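Local coordinates for female germline-specific tumor suppressor gld-1 (Caenorhabditis elegans, PDB 3K6T), which binds the UACUCAU consensus in target mRNAs, represses glp-1 translation in the embryo, and homodimerises through its Qua1 domain, at residues A11-E16 with R32-E37. Sequence-based numbering, arbitrary orientation.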
loop_
_atom_site.group_PDB
_atom_site.type_symbol
_atom_site.label_atom_id
_atom_site.label_comp_id
_atom_site.label_asym_id
_atom_site.label_seq_id
_atom_site.Cartn_x
_atom_site.Cartn_y
_atom_site.Cartn_z
ATOM N N ALA A 11 -4.691 -1.509 12.965
ATOM C CA ALA A 11 -3.672 -2.003 13.875
ATOM C C ALA A 11 -2.635 -2.845 13.133
ATOM O O ALA A 11 -1.436 -2.699 13.355
ATOM C CB ALA A 11 -4.314 -2.810 14.996
ATOM N N ASP A 12 -3.099 -3.726 12.253
ATOM C CA ASP A 12 -2.188 -4.565 11.476
ATOM C C ASP A 12 -1.271 -3.718 10.594
ATOM O O ASP A 12 -0.070 -3.971 10.513
ATOM C CB ASP A 12 -2.963 -5.577 10.625
ATOM C CG ASP A 12 -3.550 -6.714 11.454
ATOM O OD1 ASP A 12 -3.050 -6.954 12.574
ATOM O OD2 ASP A 12 -4.506 -7.369 10.984
ATOM N N LEU A 13 -1.836 -2.707 9.942
ATOM C CA LEU A 13 -1.043 -1.845 9.061
ATOM C C LEU A 13 0.014 -1.099 9.855
ATOM O O LEU A 13 1.174 -1.004 9.448
ATOM C CB LEU A 13 -1.938 -0.834 8.338
ATOM C CG LEU A 13 -3.038 -1.381 7.432
ATOM C CD1 LEU A 13 -3.909 -0.225 6.969
ATOM C CD2 LEU A 13 -2.461 -2.141 6.240
ATOM N N VAL A 14 -0.395 -0.564 10.998
ATOM C CA VAL A 14 0.517 0.185 11.846
ATOM C C VAL A 14 1.635 -0.710 12.361
ATOM O O VAL A 14 2.793 -0.299 12.414
ATOM C CB VAL A 14 -0.223 0.853 13.034
ATOM C CG1 VAL A 14 0.773 1.441 14.019
ATOM C CG2 VAL A 14 -1.192 1.931 12.525
ATOM N N LYS A 15 1.300 -1.933 12.746
ATOM C CA LYS A 15 2.338 -2.874 13.150
ATOM C C LYS A 15 3.317 -3.145 11.998
ATOM O O LYS A 15 4.525 -3.237 12.214
ATOM C CB LYS A 15 1.731 -4.189 13.649
ATOM C CG LYS A 15 2.683 -5.019 14.493
ATOM C CD LYS A 15 2.293 -6.494 14.520
ATOM C CE LYS A 15 3.351 -7.335 15.235
ATOM N NZ LYS A 15 3.180 -8.800 14.999
ATOM N N GLU A 16 2.800 -3.279 10.777
ATOM C CA GLU A 16 3.670 -3.537 9.622
ATOM C C GLU A 16 4.565 -2.330 9.352
ATOM O O GLU A 16 5.735 -2.481 9.002
ATOM C CB GLU A 16 2.854 -3.917 8.375
ATOM C CG GLU A 16 2.213 -5.303 8.479
ATOM C CD GLU A 16 1.615 -5.804 7.176
ATOM O OE1 GLU A 16 2.019 -5.322 6.094
ATOM O OE2 GLU A 16 0.743 -6.697 7.239
ATOM N N ARG A 32 5.307 4.376 1.083
ATOM C CA ARG A 32 4.298 5.316 0.588
ATOM C C ARG A 32 2.922 4.656 0.442
ATOM O O ARG A 32 1.906 5.224 0.852
ATOM C CB ARG A 32 4.731 5.913 -0.758
ATOM C CG ARG A 32 3.735 6.880 -1.363
ATOM C CD ARG A 32 4.321 7.524 -2.605
ATOM N NE ARG A 32 4.892 6.508 -3.481
ATOM C CZ ARG A 32 4.184 5.784 -4.338
ATOM N NH1 ARG A 32 2.878 5.979 -4.450
ATOM N NH2 ARG A 32 4.783 4.870 -5.092
ATOM N N LEU A 33 2.890 3.467 -0.160
ATOM C CA LEU A 33 1.638 2.737 -0.354
ATOM C C LEU A 33 0.982 2.440 0.994
ATOM O O LEU A 33 -0.232 2.559 1.154
ATOM C CB LEU A 33 1.883 1.440 -1.135
ATOM C CG LEU A 33 2.374 1.629 -2.580
ATOM C CD1 LEU A 33 2.809 0.308 -3.221
ATOM C CD2 LEU A 33 1.299 2.327 -3.413
ATOM N N LEU A 34 1.807 2.071 1.964
ATOM C CA LEU A 34 1.337 1.730 3.294
ATOM C C LEU A 34 0.804 2.961 4.028
ATOM O O LEU A 34 -0.248 2.896 4.650
ATOM C CB LEU A 34 2.456 1.052 4.101
ATOM C CG LEU A 34 2.165 0.751 5.578
ATOM C CD1 LEU A 34 0.909 -0.117 5.745
ATOM C CD2 LEU A 34 3.381 0.081 6.234
ATOM N N ASP A 35 1.529 4.073 3.956
ATOM C CA ASP A 35 1.034 5.345 4.519
ATOM C C ASP A 35 -0.285 5.788 3.874
ATOM O O ASP A 35 -1.191 6.263 4.562
ATOM C CB ASP A 35 2.073 6.466 4.365
ATOM C CG ASP A 35 3.226 6.329 5.330
ATOM O OD1 ASP A 35 3.070 5.589 6.322
ATOM O OD2 ASP A 35 4.284 6.961 5.102
ATOM N N ASP A 36 -0.384 5.644 2.555
ATOM C CA ASP A 36 -1.619 5.966 1.840
ATOM C C ASP A 36 -2.778 5.135 2.398
ATOM O O ASP A 36 -3.876 5.645 2.591
ATOM C CB ASP A 36 -1.506 5.654 0.344
ATOM C CG ASP A 36 -0.607 6.625 -0.420
ATOM O OD1 ASP A 36 -0.185 7.655 0.140
ATOM O OD2 ASP A 36 -0.330 6.340 -1.611
ATOM N N GLU A 37 -2.537 3.845 2.623
ATOM C CA GLU A 37 -3.597 2.928 3.076
ATOM C C GLU A 37 -4.009 3.235 4.521
ATOM O O GLU A 37 -5.181 3.176 4.873
ATOM C CB GLU A 37 -3.156 1.456 2.927
ATOM C CG GLU A 37 -4.193 0.413 3.347
ATOM C CD GLU A 37 -5.402 0.347 2.405
ATOM O OE1 GLU A 37 -5.573 1.252 1.555
ATOM O OE2 GLU A 37 -6.184 -0.620 2.511
#
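Leu13 and Glu37 meet through aliphatic atoms, and the flat carboxylate of Glu37 does not stack on the opposite helix: Leu13 CD1 lies 3.7 Å from Glu37 CG, while OE2 is bound by Tyr9 and Arg40 of the same chain. The other flat acid, Glu16, likewise sends its carboxylate out of the contact, OE1 and OE2 accepting hydrogen bonds from the backbone N of Val30 and Asn29 of the second subunit. With CG anti to the backbone N (chi1 -179°), Glu37 sets CG against Leu13 CD1, and the bend at chi2 (69°) turns the carboxylate toward Tyr9. Leu13 and Leu34 lie alongside each other, pointing opposite ways, Leu34 CD1 reaching Leu13 CB at 3.9 Å. Leu34 carries its forked end onto helix 7-20, where CD1 lies 3.8 Å from the carbonyl oxygen of Leu13 and CD2 packs 4.1 Å from Glu16 C; it also packs on Lys17 and Leu20 of the same helix. Losing both methyls to an alanine is likely to leave a gap against Leu13 and the backbone of Glu16. No hydrogen bond joins the two segments, whose axes approach to 10.2 Å and run roughly antiparallel, at 151°. This buried apolar seam pairs helices 7-20 and 28-49 into the helix-turn-helix protomer of the Qua1 homodimerisation domain, which stacks perpendicularly on its twin.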